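Ika8 (Synthetic construct, PDB 6G6O) is a computationally designed artificial protein that folds as a symmetrical eight-bladed beta-propeller of the WD40 type. Local coordinates at residues I37-I42 with L47-D52; V268-A273 with K278-L283. All blocks are in the same frame, centred on the assembly; numbering follows the deposited sequence.

Contact 1. Residues I37-I42 with L47-D52; sequences IKVWDI and LLRDHD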
loop_
_atom_site.group_PDB
_atom_site.type_symbol
_atom_site.label_atom_id
_atom_site.label_comp_id
_atom_site.label_asym_id
_atom_site.label_seq_id
_atom_site.Cartn_x
_atom_site.Cartn_y
_atom_site.Cartn_z
ATOM N N ILE A 37 -13.282 7.132 9.794
ATOM C CA ILE A 37 -11.848 7.154 10.051
ATOM C C ILE A 37 -11.648 7.342 11.547
ATOM O O ILE A 37 -12.276 8.217 12.155
ATOM C CB ILE A 37 -11.141 8.269 9.258
ATOM C CG1 ILE A 37 -11.393 8.101 7.759
ATOM C CG2 ILE A 37 -9.647 8.271 9.549
ATOM C CD1 ILE A 37 -10.551 9.010 6.895
ATOM N N LYS A 38 -10.786 6.519 12.141
ATOM C CA LYS A 38 -10.521 6.567 13.570
ATOM C C LYS A 38 -9.025 6.697 13.813
ATOM O O LYS A 38 -8.218 6.082 13.111
ATOM C CB LYS A 38 -11.064 5.320 14.278
ATOM C CG LYS A 38 -12.581 5.279 14.371
ATOM C CD LYS A 38 -13.066 3.930 14.877
ATOM C CE LYS A 38 -14.581 3.902 15.023
ATOM N NZ LYS A 38 -15.050 4.802 16.113
ATOM N N VAL A 39 -8.664 7.500 14.810
ATOM C CA VAL A 39 -7.274 7.751 15.176
ATOM C C VAL A 39 -7.024 7.110 16.534
ATOM O O VAL A 39 -7.702 7.437 17.516
ATOM C CB VAL A 39 -6.962 9.255 15.208
ATOM C CG1 VAL A 39 -5.505 9.488 15.568
ATOM C CG2 VAL A 39 -7.301 9.893 13.868
ATOM N N TRP A 40 -6.048 6.208 16.594
ATOM C CA TRP A 40 -5.781 5.418 17.786
ATOM C C TRP A 40 -4.475 5.843 18.443
ATOM O O TRP A 40 -3.564 6.356 17.787
ATOM C CB TRP A 40 -5.716 3.925 17.452
ATOM C CG TRP A 40 -6.883 3.426 16.665
ATOM C CD1 TRP A 40 -6.918 3.168 15.327
ATOM C CD2 TRP A 40 -8.188 3.116 17.169
ATOM N NE1 TRP A 40 -8.165 2.720 14.964
ATOM C CE2 TRP A 40 -8.962 2.680 16.077
ATOM C CE3 TRP A 40 -8.776 3.165 18.436
ATOM C CZ2 TRP A 40 -10.294 2.297 16.213
ATOM C CZ3 TRP A 40 -10.098 2.786 18.569
ATOM C CH2 TRP A 40 -10.843 2.358 17.465
ATOM N N ASP A 41 -4.398 5.620 19.753
ATOM C CA ASP A 41 -3.184 5.828 20.538
ATOM C C ASP A 41 -2.600 4.457 20.849
ATOM O O ASP A 41 -3.184 3.691 21.623
ATOM C CB ASP A 41 -3.488 6.605 21.819
ATOM C CG ASP A 41 -2.235 7.042 22.555
ATOM O OD1 ASP A 41 -1.121 6.653 22.144
ATOM O OD2 ASP A 41 -2.368 7.773 23.558
ATOM N N ILE A 42 -1.451 4.146 20.247
ATOM C CA ILE A 42 -0.845 2.835 20.456
ATOM C C ILE A 42 -0.360 2.683 21.893
ATOM O O ILE A 42 -0.413 1.585 22.460
ATOM C CB ILE A 42 0.288 2.611 19.435
ATOM C CG1 ILE A 42 -0.304 2.186 18.088
ATOM C CG2 ILE A 42 1.312 1.598 19.946
ATOM C CD1 ILE A 42 0.416 1.033 17.424
ATOM N N LEU A 47 -8.793 5.695 21.584
ATOM C CA LEU A 47 -8.961 6.445 20.351
ATOM C C LEU A 47 -8.801 7.934 20.639
ATOM O O LEU A 47 -9.346 8.450 21.620
ATOM C CB LEU A 47 -10.326 6.154 19.721
ATOM C CG LEU A 47 -11.586 6.793 20.309
ATOM C CD1 LEU A 47 -12.685 6.855 19.261
ATOM C CD2 LEU A 47 -12.060 6.041 21.545
ATOM N N LEU A 48 -8.020 8.617 19.800
ATOM C CA LEU A 48 -7.867 10.058 19.962
ATOM C C LEU A 48 -9.154 10.786 19.606
ATOM O O LEU A 48 -9.569 11.708 20.317
ATOM C CB LEU A 48 -6.710 10.575 19.108
ATOM C CG LEU A 48 -5.304 10.487 19.705
ATOM C CD1 LEU A 48 -4.791 9.065 19.664
ATOM C CD2 LEU A 48 -4.343 11.425 18.993
ATOM N N ARG A 49 -9.807 10.377 18.521
ATOM C CA ARG A 49 -11.001 11.061 18.051
ATOM C C ARG A 49 -11.671 10.227 16.972
ATOM O O ARG A 49 -11.068 9.317 16.394
ATOM C CB ARG A 49 -10.669 12.450 17.503
ATOM C CG ARG A 49 -9.976 12.430 16.148
ATOM C CD ARG A 49 -9.620 13.831 15.678
ATOM N NE ARG A 49 -9.209 14.698 16.780
ATOM C CZ ARG A 49 -9.987 15.624 17.334
ATOM N NH1 ARG A 49 -9.532 16.364 18.335
ATOM N NH2 ARG A 49 -11.224 15.801 16.890
ATOM N N ASP A 50 -12.931 10.557 16.711
ATOM C CA ASP A 50 -13.677 10.028 15.576
ATOM C C ASP A 50 -13.656 11.089 14.484
ATOM O O ASP A 50 -14.328 12.120 14.599
ATOM C CB ASP A 50 -15.109 9.675 15.972
ATOM C CG ASP A 50 -15.235 8.273 16.531
ATOM O OD1 ASP A 50 -14.497 7.377 16.069
ATOM O OD2 ASP A 50 -16.075 8.066 17.432
ATOM N N HIS A 51 -12.873 10.849 13.437
ATOM C CA HIS A 51 -12.822 11.781 12.321
ATOM C C HIS A 51 -14.155 11.780 11.582
ATOM O O HIS A 51 -14.761 10.727 11.367
ATOM C CB HIS A 51 -11.683 11.410 11.371
ATOM C CG HIS A 51 -11.469 12.398 10.266
ATOM N ND1 HIS A 51 -11.658 12.082 8.938
ATOM C CD2 HIS A 51 -11.081 13.695 10.292
ATOM C CE1 HIS A 51 -11.397 13.142 8.193
ATOM N NE2 HIS A 51 -11.044 14.133 8.990
ATOM N N ASP A 52 -14.618 12.976 11.205
ATOM C CA ASP A 52 -15.866 13.076 10.455
ATOM C C ASP A 52 -15.809 12.292 9.152
ATOM O O ASP A 52 -16.856 11.893 8.634
ATOM C CB ASP A 52 -16.207 14.543 10.183
ATOM C CG ASP A 52 -14.980 15.390 9.927
ATOM O OD1 ASP A 52 -13.890 14.814 9.736
ATOM O OD2 ASP A 52 -15.106 16.633 9.923
#
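The carbonyl oxygen of V39 is gripped by two successive residues of 47-52: L48 N donates a hydrogen bond to V39 O at 2.6 Å, and L47 CA adds a CH···O contact to V39 O at 3.3 Å. The return bond from V39 N to R49 O is long and weak. This imbalance is consistent with a beta bulge. L47 pairs with W40 and D50 with K38, which leaves both L48 and R49 opposite the single residue V39, and L48 takes up near-helical backbone angles (phi -70°, psi -43°). At the bulge L48 sets its CB against V39 CG1 and lays CD1 over the W40-D41 peptide, 3.5 Å from D41 N. In the fold these are the third and outermost strands of a propeller blade, joined as a hairpin, and W40-D41 is the Trp-Asp pair from which WD repeats take their name. W40 lies on the same face of the sheet as K38, L47 and D50. Its six-membered ring comes obliquely against the L47 side chain, with CZ3 3.6 Å from L47 CB, while K38 CB sits over one face of the indole, near its rim, and NE1 bonds to S30 of the neighbouring strand. K38 runs extended until its last torsion (chi4 -68°), which bends NZ toward D50; K38 NZ then meets D50 OD1 on the syn side at 2.6 Å in a salt bridge at the partly solvent-exposed blade margin. On the opposite face, I37 and H51 point the same way side by side, CB of I37 to CB of H51 3.8 Å, and H51 N donates to I37 O. The H51 ring stacks on W80 of the next blade.

Contact 2. Residues V268-A273 with K278-L283; sequences VVSGAA and KVWDIL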
loop_
_atom_site.group_PDB
_atom_site.type_symbol
_atom_site.label_atom_id
_atom_site.label_comp_id
_atom_site.label_asym_id
_atom_site.label_seq_id
_atom_site.Cartn_x
_atom_site.Cartn_y
_atom_site.Cartn_z
ATOM N N VAL A 268 9.297 -10.590 7.685
ATOM C CA VAL A 268 8.149 -10.550 6.788
ATOM C C VAL A 268 6.916 -10.968 7.574
ATOM O O VAL A 268 6.926 -12.002 8.252
ATOM C CB VAL A 268 8.352 -11.462 5.565
ATOM C CG1 VAL A 268 7.035 -11.670 4.831
ATOM C CG2 VAL A 268 9.398 -10.875 4.636
ATOM N N VAL A 269 5.860 -10.163 7.490
ATOM C CA VAL A 269 4.569 -10.479 8.091
ATOM C C VAL A 269 3.555 -10.641 6.970
ATOM O O VAL A 269 3.471 -9.794 6.073
ATOM C CB VAL A 269 4.116 -9.394 9.084
ATOM C CG1 VAL A 269 2.847 -9.835 9.801
ATOM C CG2 VAL A 269 5.221 -9.091 10.082
ATOM N N SER A 270 2.789 -11.726 7.019
ATOM C CA SER A 270 1.774 -12.011 6.017
ATOM C C SER A 270 0.438 -12.263 6.696
ATOM O O SER A 270 0.368 -12.961 7.711
ATOM C CB SER A 270 2.156 -13.224 5.166
ATOM O OG SER A 270 2.050 -14.418 5.918
ATOM N N GLY A 271 -0.617 -11.684 6.131
ATOM C CA GLY A 271 -1.978 -11.962 6.546
ATOM C C GLY A 271 -2.689 -12.748 5.461
ATOM O O GLY A 271 -2.412 -12.575 4.272
ATOM N N ALA A 272 -3.601 -13.621 5.875
ATOM C CA ALA A 272 -4.337 -14.470 4.953
ATOM C C ALA A 272 -5.825 -14.153 5.021
ATOM O O ALA A 272 -6.295 -13.422 5.896
ATOM C CB ALA A 272 -4.093 -15.954 5.251
ATOM N N ALA A 273 -6.569 -14.723 4.071
ATOM C CA ALA A 273 -8.006 -14.494 3.991
ATOM C C ALA A 273 -8.778 -15.160 5.119
ATOM O O ALA A 273 -9.963 -14.859 5.294
ATOM C CB ALA A 273 -8.543 -14.982 2.645
ATOM N N LYS A 278 1.166 -14.734 10.173
ATOM C CA LYS A 278 2.442 -15.378 10.434
ATOM C C LYS A 278 3.571 -14.367 10.297
ATOM O O LYS A 278 3.470 -13.393 9.547
ATOM C CB LYS A 278 2.670 -16.554 9.482
ATOM C CG LYS A 278 1.606 -17.631 9.569
ATOM C CD LYS A 278 1.965 -18.835 8.714
ATOM C CE LYS A 278 0.871 -19.888 8.765
ATOM N NZ LYS A 278 1.243 -21.117 8.013
ATOM N N VAL A 279 4.651 -14.606 11.038
ATOM C CA VAL A 279 5.794 -13.701 11.086
ATOM C C VAL A 279 7.060 -14.537 10.967
ATOM O O VAL A 279 7.298 -15.424 11.792
ATOM C CB VAL A 279 5.823 -12.872 12.381
ATOM C CG1 VAL A 279 7.107 -12.071 12.470
ATOM C CG2 VAL A 279 4.610 -11.956 12.457
ATOM N N TRP A 280 7.866 -14.262 9.947
ATOM C CA TRP A 280 9.133 -14.947 9.750
ATOM C C TRP A 280 10.288 -13.966 9.872
ATOM O O TRP A 280 10.111 -12.748 9.797
ATOM C CB TRP A 280 9.221 -15.622 8.375
ATOM C CG TRP A 280 8.166 -16.630 8.080
ATOM C CD1 TRP A 280 8.241 -17.977 8.276
ATOM C CD2 TRP A 280 6.885 -16.378 7.498
ATOM N NE1 TRP A 280 7.079 -18.579 7.865
ATOM C CE2 TRP A 280 6.228 -17.619 7.384
ATOM C CE3 TRP A 280 6.225 -15.223 7.071
ATOM C CZ2 TRP A 280 4.945 -17.737 6.860
ATOM C CZ3 TRP A 280 4.953 -15.342 6.552
ATOM C CH2 TRP A 280 4.327 -16.590 6.448
ATOM N N ASP A 281 11.480 -14.522 10.052
ATOM C CA ASP A 281 12.725 -13.793 9.861
ATOM C C ASP A 281 13.285 -14.212 8.508
ATOM O O ASP A 281 13.529 -15.401 8.275
ATOM C CB ASP A 281 13.716 -14.079 10.992
ATOM C CG ASP A 281 15.060 -13.394 10.789
ATOM O OD1 ASP A 281 15.780 -13.750 9.838
ATOM O OD2 ASP A 281 15.397 -12.494 11.585
ATOM N N ILE A 282 13.479 -13.236 7.616
ATOM C CA ILE A 282 13.860 -13.539 6.240
ATOM C C ILE A 282 15.240 -14.178 6.150
ATOM O O ILE A 282 15.565 -14.798 5.130
ATOM C CB ILE A 282 13.799 -12.261 5.381
ATOM C CG1 ILE A 282 13.483 -12.606 3.927
ATOM C CG2 ILE A 282 15.107 -11.493 5.456
ATOM C CD1 ILE A 282 13.421 -11.395 3.032
ATOM N N LEU A 283 16.061 -14.057 7.192
ATOM C CA LEU A 283 17.421 -14.575 7.158
ATOM C C LEU A 283 17.481 -16.047 7.550
ATOM O O LEU A 283 18.078 -16.860 6.837
ATOM C CB LEU A 283 18.316 -13.744 8.081
ATOM C CG LEU A 283 19.674 -13.323 7.534
ATOM C CD1 LEU A 283 19.559 -12.973 6.061
ATOM C CD2 LEU A 283 20.189 -12.141 8.331
#
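S270 and W280 meet closely on one face of the sheet: S270 OG lies near the ring plane, 3.1 Å from CZ3 at the edge of W280. The serine oxygen reaches that edge because it sits between backbone N and carbonyl carbon (chi1 71°), and its hydrogen bond is to H254 NE2. K278 CB lies over one face of the indole, toward its rim, while NE1 has a weak bond to E252. Between the two backbones, two reciprocal pairs of hydrogen bonds join V268 to W280 and S270 to K278; the straightest, W280 N to V268 O, measures 3.0 Å. These are the second and third strands of a WD-repeat blade, connected as an antiparallel hairpin. On the other face V269 and V279 stand side by side, V269 CG2 3.8 Å from V279 CG2. Replacing W280 by alanine is likely to open a gap beside S270 and next to K278 CB, and to cost E252 its weak bond from the indole. Packing is looser at the open end of the hairpin, away from the turn, where V268 CG2 and I282 CD1 approach only to 4.4 Å. There the chain leaves the strand through an Asx turn, D281 OD1 accepting from L283 N at 2.7 Å, with D281 partly exposed and L283 exposed. The K278 amine likewise leads away from 268-273, to the carbonyl of G253.

Contact 1 comes first along the chain and closes well before contact 2 opens. They lie in different four-stranded blades, their centres 27 Å apart and nearest atoms about 13 Å apart, without touching. Contact 1 joins the third and fourth strands of its blade, 37-41 and 47-51; contact 2 joins the two middle strands, 267-272 and 276-281. Between these blades the ring is closed by the sheet in which N-terminal strand 7-10 pairs with C-terminal strand 317-321. W40 and W280 are equivalent in the repeated sequence, yet their indoles are flipped (chi2 102° and -94°), so identical design sequence has settled into different side-chain arrangements.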